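Local coordinates for protein DNA polymerase III subunit beta (Caulobacter crescentus, PDB 5WCE) that probably tethers DNA polymerases and other proteins to DNA, closing as a head-to-tail ring of two copies that slides along the duplex and gives replication its processivity, at residues M8-E13 against A66-P71; E326-G331 against F351-P356; E142-I147 against R218-A223; S50-D55 against G122-M127; E176-A181 against L191-A196. One frame throughout, in Å; residues are numbered along the deposited sequence.

Contact 1. Residues M8-E13 against A66-P71; sequences MKLTIE and AQIDVP
Thr11 and Gln67 hold each other by a pair of backbone bonds, Thr11 N to Gln67 O at 2.9 Å and Gln67 N to Thr11 O at 2.8 Å. Further along, Lys9 N gives its hydrogen to Val70 O, and Lys9 O takes two in return. Val70 N reaches Lys9 O at 3.0 Å, while Asp69 N sits 2.8 Å from Lys9 O with a more bent N-H...O angle of 140°. Two residues, Asp69 and Val70, therefore face the single residue Lys9: a classic beta bulge, placed where the chain turns its corner at Asp69. The strand that carries it, 67-70, is an edge strand, within this chain, of an antiparallel sheet in the N-terminal domain, and strand 9-13 is backed on its other side by strand 93-97.

Charge adds one exposed link. Lys9 CG stands anti to the backbone N (chi1 175°), and the bends further out bring Lys9 NZ to 3.3 Å from Asp69 OD2, a salt bridge that is weak as a hydrogen bond.

Among the apolar contacts, Leu10 and Ile68 share one face of the sheet. These two side chains lie side by side, pointing the same way, with Ile68 CD1 3.6 Å from Leu10 CB, and both also touch Ala44 of strand 39-45. In a separate contact, Ala66 CB packs 4.0 Å from Ile12 CB.

Contact 2. Residues E326-G331 against F351-P356; sequences EPFEIG and FRFADP
Phe328 drives the edge of its ring into the face of Phe353. The ring centres are 5.0 Å apart and the planes stand at 61°, an edge-to-face pair in which Phe328 CZ lies over the rim side of the other ring, 3.5 Å from Phe353 CG. Chi1 at 62° puts Phe328 CG between its own backbone N and carbonyl carbon. Ile330 comes to the same Phe353 ring at its edge, near the plane, with Ile330 CD1 3.9 Å from Phe353 CD2.

Pro356 takes the outer side. Pro356 CB is 3.3 Å from Glu329 O, and Pro356 O rests 3.7 Å from Ile330 CG1. A water bridges the two backbones, accepting from Gly331 N at 3.0 Å and donating to Pro356 O at 3.3 Å.

Strand 328-333 borders one sheet of the C-terminal domain and strand 348-353 belongs to another, so the rings pack sheet against sheet; Leu269 and Lys267 of strand 267-272 also touch Phe353. No direct hydrogen bond joins the segments: aromatic hydrogens against a pi face and aliphatic packing hold Phe328, Ile330 and Phe353 together inside, with the water as a polar link at the margin.

Contact 3. Residues E142-I147 against R218-A223; sequences ELIRLI and RLMESA
Met220 reaches Leu143, Ile144 and Ile147 because its CG stands anti to the carbonyl carbon (chi1 -80°) and its SD continues the chain in extended form (chi2 173°), while the bend at chi3 (-138°) sets CE between Leu143 and Ile147. Ile147 meets it tip to tip, Ile147 CD1 only 3.4 Å from Met220 CE, tighter than usual for two carbons. Leu143 crosses the methionine at about a right angle, Leu143 CD2 3.5 Å from Met220 CE. Ile144 slides past in the opposite direction and packs further back, with Ile144 CG1 3.9 Å from Met220 SD and also 3.9 Å from Met220 CB.

Met220 thus carries the contact between helix 140-148 and the C-terminal part of helix 210-220; a type I turn runs from Met220 to Ala223. These are the two helices of the central domain, which in this family line the inside of the ring. Phe240 of strand 235-240 also touches Met220, and Ile147 leans on Ile213 and Arg217 of the partner helix.

Across the segments there is no hydrogen bond. The helices are joined here by dispersion between aliphatic carbons and a polarisable sulfur, which depends on close fit and sets little directional demand.

Contact 4. Residues S50-D55 against G122-M127; sequences SFSATD and GDFPVM
Thr54 OG1, on a side chain that packs against Phe124 and Pro125, is gripped by two backbone groups just beyond it: it accepts from Leu56 N in the turn and donates to Met58 O at the start of strand 58-65. Chi1 at -169° puts this hydroxyl anti to the backbone N and leaves Thr54 CG2 for the loop, 3.7 Å from Pro125 CG and 4.1 Å from Phe124 CZ. At the far end of its ring, Phe124 CZ is 3.6 Å from Ser52 O and Phe124 CE2 also 3.6 Å from Ser52 OG, while Ala53 CA approaches the ring edge near its plane. Pro125 CD lies over one face of the Phe124 ring, 3.6 Å above the plane.

Strand 48-54 belongs to the eight-stranded sheet that the N-terminal and central domains share, and residues 122-127 are in the loop that leads toward strand 136-139 at the far border of that sheet. The loop crosses one face; Phe51 on the other packs against helix 14-25. An alanine in place of Phe124 would remove the ring and probably open a gap between loop and strand, leaving Ser52 and Thr54 CG2 without their aromatic neighbour.

Contact 5. Residues E176-A181 against L191-A196; sequences ETKLRA and LAEMPA
The guanidinium of Arg180 has Leu191 CD1 over one face, 3.5 Å above the plane and offset toward the rim, and the carboxylate of Glu193 at its edge. The two charged planes are nearly coplanar, 28° apart. The bend at chi3 (-75°) turns Arg180 NE toward the glutamate, and the salt bridge is side-on, with both nitrogens on one atom: Arg180 NH2 is 2.7 Å from Glu193 OE1 on its syn lone pair, and Arg180 NE is 2.8 Å from the same OE1, nearly in line with the C-O bond. Arg180 NH2 has a second salt bridge, to Glu173. Lys178 completes a salt-bridge network with Arg180 and Glu193: Lys178 NZ makes a long salt bridge to Glu193 OE2 at 3.6 Å, and a water accepts from Lys178 NZ and donates to Glu193 OE2.

Beneath them the strands form an antiparallel hairpin. Ala181 N bonds to Ala192 O at 2.8 Å with an N-H...O angle of 175°, Met194 N bonds to Leu179 O, and Ala196 N to Thr177 O. On the opposite face Leu179 and Met194 lie side by side, Leu179 CB 3.9 Å from Met194 CG, against Leu146 of helix 140-148.

A leucine in place of Arg180 would probably leave Glu193 OE1 without its two donors and take away an ion-pair partner of Glu173. Glu193, buried between two cations, is likely to be held ionised, and Arg180 fixed in rotation by Glu193, Glu173 and Tyr257.

From the N terminus, contact 1 ties the first strand to 66-71, closing a loop within the N-terminal domain. Contact 4 starts inside that loop, at 50-55, and ends beyond it at 122-127, so the two cross along the chain; their nearest atoms are about 5 Å apart. Contact 3 then joins the two helices of the central domain, and contact 5, the hairpin 176-181 with 191-196, falls wholly between its segments. These two touch: Arg145 NH1 is 2.9 Å from Glu193 O, probably a hydrogen bond, placing helix 140-148 on the hairpin. Contact 2 follows in the C-terminal domain, sharing with contact 5 a sheet that spans both domains.

Contact 1. Residues M8-E13 against A66-P71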
# COMPACT_ATOMS: atom_id res chain seq x y z
N MET A 8 -14.69 16.29 -34.27
CA MET A 8 -14.71 14.84 -33.82
C MET A 8 -16.01 14.57 -33.10
O MET A 8 -16.41 15.35 -32.24
CB MET A 8 -13.51 14.46 -32.92
CG MET A 8 -13.33 12.95 -32.72
SD MET A 8 -12.19 12.50 -31.39
CE MET A 8 -13.21 12.77 -30.03
N LYS A 9 -16.65 13.45 -33.46
CA LYS A 9 -17.89 13.01 -32.83
C LYS A 9 -18.07 11.51 -32.94
O LYS A 9 -18.14 10.95 -34.06
CB LYS A 9 -19.11 13.70 -33.46
CG LYS A 9 -20.47 13.23 -32.95
CD LYS A 9 -21.55 14.27 -33.24
CE LYS A 9 -22.87 13.70 -33.77
NZ LYS A 9 -23.65 12.97 -32.76
N LEU A 10 -18.25 10.86 -31.79
CA LEU A 10 -18.34 9.40 -31.74
C LEU A 10 -19.03 8.89 -30.53
O LEU A 10 -19.15 9.60 -29.53
CB LEU A 10 -16.92 8.79 -31.83
CG LEU A 10 -16.00 9.07 -30.62
CD1 LEU A 10 -16.14 8.01 -29.54
CD2 LEU A 10 -14.54 9.21 -31.01
N THR A 11 -19.43 7.63 -30.61
CA THR A 11 -19.94 6.91 -29.48
C THR A 11 -19.11 5.64 -29.33
O THR A 11 -18.75 5.03 -30.33
CB THR A 11 -21.44 6.61 -29.66
OG1 THR A 11 -22.13 7.88 -29.74
CG2 THR A 11 -22.01 5.82 -28.47
N ILE A 12 -18.82 5.27 -28.08
CA ILE A 12 -18.01 4.11 -27.76
C ILE A 12 -18.50 3.47 -26.47
O ILE A 12 -18.94 4.18 -25.53
CB ILE A 12 -16.50 4.49 -27.68
CG1 ILE A 12 -15.64 3.28 -27.40
CG2 ILE A 12 -16.23 5.57 -26.64
CD1 ILE A 12 -14.17 3.55 -27.55
N GLU A 13 -18.44 2.14 -26.42
CA GLU A 13 -18.84 1.43 -25.20
C GLU A 13 -17.86 1.72 -24.08
O GLU A 13 -16.66 1.74 -24.29
CB GLU A 13 -18.99 -0.08 -25.45
CG GLU A 13 -20.19 -0.35 -26.36
CD GLU A 13 -20.41 -1.83 -26.67
OE1 GLU A 13 -19.52 -2.70 -26.44
OE2 GLU A 13 -21.52 -2.12 -27.18
N ALA A 66 -15.42 1.92 -32.28
CA ALA A 66 -16.32 3.02 -31.95
C ALA A 66 -17.18 3.35 -33.17
O ALA A 66 -16.78 3.09 -34.31
CB ALA A 66 -15.55 4.24 -31.55
N GLN A 67 -18.33 3.94 -32.90
CA GLN A 67 -19.16 4.47 -33.95
C GLN A 67 -18.80 5.95 -34.20
O GLN A 67 -19.09 6.84 -33.35
CB GLN A 67 -20.62 4.33 -33.55
CG GLN A 67 -21.56 4.68 -34.68
CD GLN A 67 -22.78 5.39 -34.15
OE1 GLN A 67 -23.83 4.76 -33.95
NE2 GLN A 67 -22.63 6.69 -33.84
N ILE A 68 -18.17 6.21 -35.35
CA ILE A 68 -17.58 7.50 -35.65
C ILE A 68 -18.53 8.26 -36.57
O ILE A 68 -18.75 7.85 -37.70
CB ILE A 68 -16.21 7.38 -36.33
CG1 ILE A 68 -15.20 6.46 -35.54
CG2 ILE A 68 -15.60 8.76 -36.54
CD1 ILE A 68 -15.05 6.81 -34.11
N ASP A 69 -19.11 9.35 -36.08
CA ASP A 69 -19.94 10.19 -36.90
C ASP A 69 -19.11 11.20 -37.62
O ASP A 69 -19.35 11.46 -38.79
CB ASP A 69 -20.97 10.91 -36.07
CG ASP A 69 -21.86 9.99 -35.36
OD1 ASP A 69 -22.26 8.94 -35.90
OD2 ASP A 69 -22.19 10.34 -34.23
N VAL A 70 -18.13 11.77 -36.93
CA VAL A 70 -17.23 12.72 -37.54
C VAL A 70 -15.81 12.38 -37.12
O VAL A 70 -15.52 12.33 -35.92
CB VAL A 70 -17.56 14.16 -37.12
CG1 VAL A 70 -16.58 15.13 -37.76
CG2 VAL A 70 -18.99 14.53 -37.50
N PRO A 71 -14.93 12.10 -38.09
CA PRO A 71 -13.55 11.79 -37.73
C PRO A 71 -12.79 13.02 -37.32
O PRO A 71 -13.16 14.16 -37.67
CB PRO A 71 -12.96 11.24 -39.05
CG PRO A 71 -13.77 11.91 -40.13
CD PRO A 71 -15.13 12.23 -39.56

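Contact 2. Residues E326-G331 against F351-P356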
# COMPACT_ATOMS: atom_id res chain seq x y z
N GLU A 326 37.23 -26.58 1.33
CA GLU A 326 37.93 -25.80 2.30
C GLU A 326 36.92 -24.84 2.97
O GLU A 326 36.02 -24.38 2.32
CB GLU A 326 39.01 -24.98 1.56
CG GLU A 326 39.93 -24.22 2.47
CD GLU A 326 40.94 -23.35 1.75
OE1 GLU A 326 41.09 -23.50 0.51
OE2 GLU A 326 41.59 -22.54 2.48
N PRO A 327 37.08 -24.57 4.27
CA PRO A 327 36.25 -23.57 4.92
C PRO A 327 36.60 -22.16 4.48
O PRO A 327 37.74 -21.90 4.14
CB PRO A 327 36.52 -23.76 6.42
CG PRO A 327 37.74 -24.59 6.51
CD PRO A 327 37.96 -25.29 5.21
N PHE A 328 35.63 -21.27 4.43
CA PHE A 328 35.89 -19.89 4.14
C PHE A 328 34.73 -19.06 4.68
O PHE A 328 33.70 -19.63 5.01
CB PHE A 328 36.07 -19.65 2.63
CG PHE A 328 34.88 -19.99 1.84
CD1 PHE A 328 34.66 -21.28 1.43
CD2 PHE A 328 34.00 -19.00 1.45
CE1 PHE A 328 33.57 -21.60 0.63
CE2 PHE A 328 32.90 -19.30 0.64
CZ PHE A 328 32.66 -20.59 0.27
N GLU A 329 34.92 -17.74 4.71
CA GLU A 329 33.92 -16.79 5.14
C GLU A 329 33.71 -15.77 4.01
O GLU A 329 34.66 -15.34 3.38
CB GLU A 329 34.33 -16.11 6.43
CG GLU A 329 34.49 -17.09 7.62
CD GLU A 329 35.87 -17.80 7.63
OE1 GLU A 329 36.91 -17.09 7.59
OE2 GLU A 329 35.91 -19.06 7.69
N ILE A 330 32.45 -15.43 3.73
CA ILE A 330 32.13 -14.49 2.66
C ILE A 330 30.88 -13.74 3.11
O ILE A 330 30.02 -14.32 3.82
CB ILE A 330 31.93 -15.25 1.33
CG1 ILE A 330 31.92 -14.32 0.12
CG2 ILE A 330 30.69 -16.14 1.33
CD1 ILE A 330 31.94 -15.07 -1.21
N GLY A 331 30.79 -12.49 2.70
CA GLY A 331 29.67 -11.62 3.03
C GLY A 331 28.87 -11.25 1.80
O GLY A 331 29.44 -10.99 0.69
N PHE A 351 25.39 -23.01 -5.39
CA PHE A 351 26.30 -21.88 -5.33
C PHE A 351 27.69 -22.34 -5.72
O PHE A 351 28.15 -23.43 -5.28
CB PHE A 351 26.38 -21.33 -3.91
CG PHE A 351 25.17 -20.60 -3.47
CD1 PHE A 351 23.96 -21.30 -3.20
CD2 PHE A 351 25.21 -19.24 -3.26
CE1 PHE A 351 22.84 -20.62 -2.74
CE2 PHE A 351 24.08 -18.57 -2.82
CZ PHE A 351 22.90 -19.26 -2.61
N ARG A 352 28.36 -21.53 -6.52
CA ARG A 352 29.77 -21.77 -6.91
C ARG A 352 30.65 -20.60 -6.49
O ARG A 352 30.51 -19.48 -7.00
CB ARG A 352 29.90 -22.05 -8.40
CG ARG A 352 28.94 -23.13 -8.84
CD ARG A 352 29.25 -23.60 -10.26
NE ARG A 352 28.24 -24.55 -10.69
CZ ARG A 352 28.03 -24.92 -11.95
NH1 ARG A 352 28.77 -24.44 -12.95
NH2 ARG A 352 27.08 -25.80 -12.25
N PHE A 353 31.58 -20.87 -5.58
CA PHE A 353 32.45 -19.86 -5.01
C PHE A 353 33.88 -20.07 -5.48
O PHE A 353 34.28 -21.19 -5.83
CB PHE A 353 32.47 -19.98 -3.47
CG PHE A 353 31.14 -19.88 -2.78
CD1 PHE A 353 30.37 -21.00 -2.54
CD2 PHE A 353 30.68 -18.65 -2.30
CE1 PHE A 353 29.15 -20.91 -1.87
CE2 PHE A 353 29.45 -18.58 -1.61
CZ PHE A 353 28.70 -19.69 -1.40
N ALA A 354 34.64 -18.98 -5.52
CA ALA A 354 36.10 -19.05 -5.73
C ALA A 354 36.73 -18.60 -4.41
O ALA A 354 36.77 -19.39 -3.49
CB ALA A 354 36.55 -18.25 -6.92
N ASP A 355 37.21 -17.37 -4.28
CA ASP A 355 37.73 -16.86 -3.01
C ASP A 355 36.71 -15.86 -2.46
O ASP A 355 35.73 -15.53 -3.17
CB ASP A 355 39.13 -16.25 -3.18
CG ASP A 355 39.17 -15.17 -4.17
OD1 ASP A 355 38.75 -14.05 -3.85
OD2 ASP A 355 39.62 -15.43 -5.31
N PRO A 356 36.90 -15.38 -1.21
CA PRO A 356 35.90 -14.47 -0.65
C PRO A 356 35.81 -13.10 -1.33
O PRO A 356 34.88 -12.38 -1.04
CB PRO A 356 36.37 -14.29 0.81
CG PRO A 356 37.02 -15.61 1.11
CD PRO A 356 37.78 -15.93 -0.14
O HOH W 1 33.46 -11.40 1.74

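Contact 3. Residues E142-I147 against R218-A223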
# COMPACT_ATOMS: atom_id res chain seq x y z
N GLU A 142 7.35 -17.05 -22.57
CA GLU A 142 8.79 -16.96 -22.70
C GLU A 142 9.31 -15.54 -22.42
O GLU A 142 10.29 -15.38 -21.65
CB GLU A 142 9.26 -17.47 -24.04
CG GLU A 142 9.09 -18.98 -24.25
CD GLU A 142 9.91 -19.77 -23.24
OE1 GLU A 142 11.12 -19.82 -23.40
OE2 GLU A 142 9.33 -20.32 -22.30
N LEU A 143 8.67 -14.52 -23.02
CA LEU A 143 9.11 -13.15 -22.80
C LEU A 143 8.91 -12.74 -21.35
O LEU A 143 9.77 -12.05 -20.74
CB LEU A 143 8.41 -12.21 -23.80
CG LEU A 143 8.95 -10.81 -23.96
CD1 LEU A 143 10.43 -10.88 -24.27
CD2 LEU A 143 8.16 -10.13 -25.12
N ILE A 144 7.78 -13.18 -20.79
CA ILE A 144 7.46 -12.90 -19.39
C ILE A 144 8.58 -13.51 -18.50
O ILE A 144 9.03 -12.84 -17.61
CB ILE A 144 6.05 -13.40 -18.98
CG1 ILE A 144 4.98 -12.43 -19.49
CG2 ILE A 144 5.93 -13.53 -17.43
CD1 ILE A 144 3.54 -12.94 -19.30
N ARG A 145 8.99 -14.72 -18.80
CA ARG A 145 10.06 -15.39 -18.03
C ARG A 145 11.37 -14.58 -18.15
O ARG A 145 12.01 -14.30 -17.15
CB ARG A 145 10.24 -16.82 -18.46
CG ARG A 145 11.43 -17.54 -17.83
CD ARG A 145 11.58 -18.96 -18.32
NE ARG A 145 12.94 -19.48 -18.03
CZ ARG A 145 14.02 -19.22 -18.78
NH1 ARG A 145 13.96 -18.40 -19.85
NH2 ARG A 145 15.20 -19.73 -18.43
N LEU A 146 11.74 -14.17 -19.37
CA LEU A 146 12.95 -13.36 -19.53
C LEU A 146 12.98 -12.16 -18.65
O LEU A 146 14.03 -11.85 -18.03
CB LEU A 146 13.21 -12.97 -21.00
CG LEU A 146 13.54 -14.04 -22.04
CD1 LEU A 146 13.86 -13.39 -23.38
CD2 LEU A 146 14.68 -14.98 -21.62
N ILE A 147 11.84 -11.46 -18.57
CA ILE A 147 11.74 -10.28 -17.77
C ILE A 147 11.68 -10.60 -16.26
O ILE A 147 12.46 -10.03 -15.46
CB ILE A 147 10.52 -9.39 -18.20
CG1 ILE A 147 10.79 -8.83 -19.59
CG2 ILE A 147 10.28 -8.28 -17.22
CD1 ILE A 147 9.53 -8.26 -20.28
N ARG A 218 3.65 -5.07 -18.03
CA ARG A 218 2.22 -4.83 -17.70
C ARG A 218 1.29 -5.21 -18.85
O ARG A 218 0.34 -5.97 -18.69
CB ARG A 218 2.04 -3.36 -17.29
CG ARG A 218 0.70 -3.07 -16.64
CD ARG A 218 0.41 -1.59 -16.39
NE ARG A 218 1.58 -0.83 -15.95
CZ ARG A 218 2.08 -0.74 -14.70
NH1 ARG A 218 1.53 -1.35 -13.64
NH2 ARG A 218 3.16 0.01 -14.50
N LEU A 219 1.62 -4.73 -20.05
CA LEU A 219 0.84 -5.08 -21.24
C LEU A 219 0.85 -6.56 -21.58
O LEU A 219 -0.14 -7.11 -22.12
CB LEU A 219 1.31 -4.24 -22.44
CG LEU A 219 0.98 -2.74 -22.31
CD1 LEU A 219 1.71 -1.86 -23.33
CD2 LEU A 219 -0.52 -2.44 -22.42
N MET A 220 1.98 -7.22 -21.31
CA MET A 220 2.04 -8.67 -21.44
C MET A 220 1.02 -9.41 -20.61
O MET A 220 0.66 -10.50 -21.00
CB MET A 220 3.42 -9.20 -21.07
CG MET A 220 4.38 -9.02 -22.19
SD MET A 220 6.05 -9.45 -21.70
CE MET A 220 6.91 -8.09 -22.50
N GLU A 221 0.56 -8.84 -19.49
CA GLU A 221 -0.44 -9.54 -18.66
C GLU A 221 -1.76 -9.76 -19.43
O GLU A 221 -2.43 -10.74 -19.17
CB GLU A 221 -0.65 -8.91 -17.29
CG GLU A 221 -0.92 -9.98 -16.21
CD GLU A 221 0.34 -10.71 -15.75
OE1 GLU A 221 0.91 -10.32 -14.71
OE2 GLU A 221 0.80 -11.66 -16.41
N SER A 222 -2.09 -8.88 -20.39
CA SER A 222 -3.33 -8.98 -21.20
C SER A 222 -3.09 -9.45 -22.64
O SER A 222 -4.04 -9.43 -23.44
CB SER A 222 -3.98 -7.59 -21.28
OG SER A 222 -4.19 -6.95 -20.02
N ALA A 223 -1.87 -9.88 -22.99
CA ALA A 223 -1.52 -10.24 -24.36
C ALA A 223 -2.04 -11.61 -24.73
O ALA A 223 -2.53 -12.32 -23.90
CB ALA A 223 0.00 -10.18 -24.55

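Contact 4. Residues S50-D55 against G122-M127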
# COMPACT_ATOMS: atom_id res chain seq x y z
N SER A 50 -8.32 5.63 -31.94
CA SER A 50 -6.94 5.38 -31.56
C SER A 50 -6.55 6.27 -30.40
O SER A 50 -7.09 7.38 -30.23
CB SER A 50 -5.98 5.59 -32.72
OG SER A 50 -6.30 4.68 -33.77
N PHE A 51 -5.63 5.75 -29.58
CA PHE A 51 -5.26 6.36 -28.29
C PHE A 51 -3.76 6.32 -28.27
O PHE A 51 -3.20 5.25 -28.64
CB PHE A 51 -5.76 5.53 -27.14
CG PHE A 51 -7.26 5.42 -27.03
CD1 PHE A 51 -7.96 4.46 -27.77
CD2 PHE A 51 -7.93 6.17 -26.12
CE1 PHE A 51 -9.34 4.30 -27.62
CE2 PHE A 51 -9.30 6.02 -25.95
CZ PHE A 51 -10.00 5.10 -26.72
N SER A 52 -3.11 7.43 -27.95
CA SER A 52 -1.65 7.47 -27.82
C SER A 52 -1.27 8.29 -26.58
O SER A 52 -1.89 9.32 -26.27
CB SER A 52 -1.07 8.04 -29.12
OG SER A 52 0.28 8.30 -28.96
N ALA A 53 -0.29 7.80 -25.82
CA ALA A 53 0.29 8.57 -24.74
C ALA A 53 1.78 8.36 -24.73
O ALA A 53 2.28 7.32 -25.19
CB ALA A 53 -0.34 8.19 -23.43
N THR A 54 2.49 9.34 -24.19
CA THR A 54 3.97 9.28 -24.17
C THR A 54 4.60 10.03 -23.01
O THR A 54 4.02 10.96 -22.46
CB THR A 54 4.52 9.89 -25.49
OG1 THR A 54 5.92 9.64 -25.63
CG2 THR A 54 4.27 11.40 -25.57
N ASP A 55 5.83 9.63 -22.68
CA ASP A 55 6.67 10.39 -21.77
C ASP A 55 7.93 10.87 -22.47
O ASP A 55 8.94 11.23 -21.82
CB ASP A 55 6.98 9.57 -20.53
CG ASP A 55 7.86 8.35 -20.84
OD1 ASP A 55 8.28 8.18 -22.03
OD2 ASP A 55 8.14 7.62 -19.87
N GLY A 122 -1.57 18.82 -33.16
CA GLY A 122 -0.28 19.15 -33.80
C GLY A 122 0.87 19.42 -32.85
O GLY A 122 2.02 19.44 -33.29
N ASP A 123 0.61 19.63 -31.56
CA ASP A 123 1.71 19.80 -30.62
C ASP A 123 2.06 18.49 -29.91
O ASP A 123 2.92 18.49 -29.10
CB ASP A 123 1.37 20.88 -29.59
CG ASP A 123 1.23 22.25 -30.21
OD1 ASP A 123 2.06 22.61 -31.08
OD2 ASP A 123 0.29 22.97 -29.82
N PHE A 124 1.34 17.41 -30.20
CA PHE A 124 1.55 16.15 -29.51
C PHE A 124 2.80 15.48 -30.14
O PHE A 124 2.91 15.47 -31.36
CB PHE A 124 0.36 15.24 -29.67
CG PHE A 124 0.37 14.11 -28.74
CD1 PHE A 124 -0.01 14.32 -27.42
CD2 PHE A 124 0.80 12.85 -29.13
CE1 PHE A 124 0.02 13.28 -26.52
CE2 PHE A 124 0.82 11.82 -28.21
CZ PHE A 124 0.45 12.04 -26.89
N PRO A 125 3.71 14.95 -29.31
CA PRO A 125 4.94 14.40 -29.95
C PRO A 125 4.70 13.19 -30.84
O PRO A 125 3.76 12.45 -30.68
CB PRO A 125 5.82 13.99 -28.78
CG PRO A 125 5.11 14.44 -27.53
CD PRO A 125 3.74 14.95 -27.85
N VAL A 126 5.59 13.02 -31.81
CA VAL A 126 5.50 12.00 -32.84
C VAL A 126 6.67 11.08 -32.51
O VAL A 126 7.78 11.55 -32.36
CB VAL A 126 5.72 12.65 -34.21
CG1 VAL A 126 5.92 11.62 -35.33
CG2 VAL A 126 4.57 13.63 -34.47
N MET A 127 6.38 9.81 -32.29
CA MET A 127 7.45 8.82 -32.08
C MET A 127 7.63 8.12 -33.42
O MET A 127 6.71 7.47 -33.90
CB MET A 127 7.01 7.83 -31.01
CG MET A 127 7.87 6.57 -30.94
SD MET A 127 9.41 6.84 -30.09
CE MET A 127 8.93 7.03 -28.40

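Contact 5. Residues E176-A181 against L191-A196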
# COMPACT_ATOMS: atom_id res chain seq x y z
N GLU A 176 23.19 -23.59 -30.46
CA GLU A 176 21.91 -22.94 -30.60
C GLU A 176 22.21 -21.45 -30.43
O GLU A 176 23.03 -21.04 -29.61
CB GLU A 176 20.99 -23.42 -29.46
CG GLU A 176 19.53 -23.57 -29.89
CD GLU A 176 18.58 -23.83 -28.72
OE1 GLU A 176 18.83 -23.34 -27.59
OE2 GLU A 176 17.56 -24.54 -28.95
N THR A 177 21.44 -20.62 -31.11
CA THR A 177 21.38 -19.21 -30.75
C THR A 177 20.31 -18.99 -29.64
O THR A 177 19.20 -19.48 -29.74
CB THR A 177 21.11 -18.34 -31.99
OG1 THR A 177 22.22 -18.51 -32.89
CG2 THR A 177 21.00 -16.89 -31.60
N LYS A 178 20.67 -18.26 -28.61
CA LYS A 178 19.75 -17.91 -27.53
C LYS A 178 19.38 -16.43 -27.58
O LYS A 178 20.23 -15.62 -27.81
CB LYS A 178 20.41 -18.26 -26.21
CG LYS A 178 20.41 -19.77 -26.07
CD LYS A 178 21.64 -20.27 -25.42
CE LYS A 178 21.53 -21.78 -25.28
NZ LYS A 178 22.51 -22.17 -24.27
N LEU A 179 18.11 -16.12 -27.37
CA LEU A 179 17.69 -14.76 -27.00
C LEU A 179 17.90 -14.60 -25.48
O LEU A 179 17.30 -15.35 -24.71
CB LEU A 179 16.23 -14.53 -27.39
CG LEU A 179 15.62 -13.16 -27.09
CD1 LEU A 179 16.35 -12.08 -27.85
CD2 LEU A 179 14.15 -13.12 -27.46
N ARG A 180 18.71 -13.61 -25.09
CA ARG A 180 19.19 -13.47 -23.72
C ARG A 180 18.88 -12.06 -23.18
O ARG A 180 18.97 -11.07 -23.91
CB ARG A 180 20.72 -13.73 -23.66
CG ARG A 180 21.34 -13.58 -22.26
CD ARG A 180 22.83 -13.84 -22.31
NE ARG A 180 23.12 -15.26 -22.44
CZ ARG A 180 24.36 -15.79 -22.45
NH1 ARG A 180 25.45 -15.01 -22.38
NH2 ARG A 180 24.51 -17.11 -22.54
N ALA A 181 18.51 -12.00 -21.92
CA ALA A 181 18.32 -10.76 -21.20
C ALA A 181 19.29 -10.74 -20.01
O ALA A 181 19.34 -11.72 -19.25
CB ALA A 181 16.89 -10.65 -20.73
N LEU A 191 20.77 -13.11 -15.36
CA LEU A 191 20.81 -13.51 -16.74
C LEU A 191 19.71 -14.56 -16.95
O LEU A 191 19.56 -15.51 -16.13
CB LEU A 191 22.20 -14.06 -17.08
CG LEU A 191 22.45 -14.62 -18.49
CD1 LEU A 191 23.92 -14.63 -18.84
CD2 LEU A 191 21.86 -16.00 -18.76
N ALA A 192 18.93 -14.41 -18.03
CA ALA A 192 17.96 -15.40 -18.44
C ALA A 192 17.94 -15.51 -19.94
O ALA A 192 18.14 -14.51 -20.65
CB ALA A 192 16.60 -15.09 -17.89
N GLU A 193 17.75 -16.72 -20.44
CA GLU A 193 17.77 -16.91 -21.88
C GLU A 193 16.81 -18.00 -22.32
O GLU A 193 16.34 -18.82 -21.51
CB GLU A 193 19.18 -17.19 -22.35
CG GLU A 193 19.71 -18.57 -21.94
CD GLU A 193 21.19 -18.74 -22.02
OE1 GLU A 193 21.87 -17.82 -22.51
OE2 GLU A 193 21.67 -19.85 -21.61
N MET A 194 16.51 -17.97 -23.62
CA MET A 194 15.63 -18.94 -24.28
C MET A 194 16.18 -19.24 -25.66
O MET A 194 17.00 -18.47 -26.16
CB MET A 194 14.23 -18.36 -24.42
CG MET A 194 14.17 -17.07 -25.31
SD MET A 194 12.53 -16.32 -25.44
CE MET A 194 11.83 -17.55 -26.54
N PRO A 195 15.74 -20.35 -26.29
CA PRO A 195 16.10 -20.55 -27.69
C PRO A 195 15.61 -19.36 -28.52
O PRO A 195 14.48 -18.91 -28.33
CB PRO A 195 15.36 -21.84 -28.09
CG PRO A 195 15.04 -22.53 -26.80
CD PRO A 195 14.91 -21.44 -25.76
N ALA A 196 16.46 -18.86 -29.42
CA ALA A 196 16.12 -17.65 -30.17
C ALA A 196 14.94 -17.93 -31.08
O ALA A 196 15.00 -18.85 -31.89
CB ALA A 196 17.32 -17.16 -30.96
O HOH W 2 24.07 -20.28 -23.48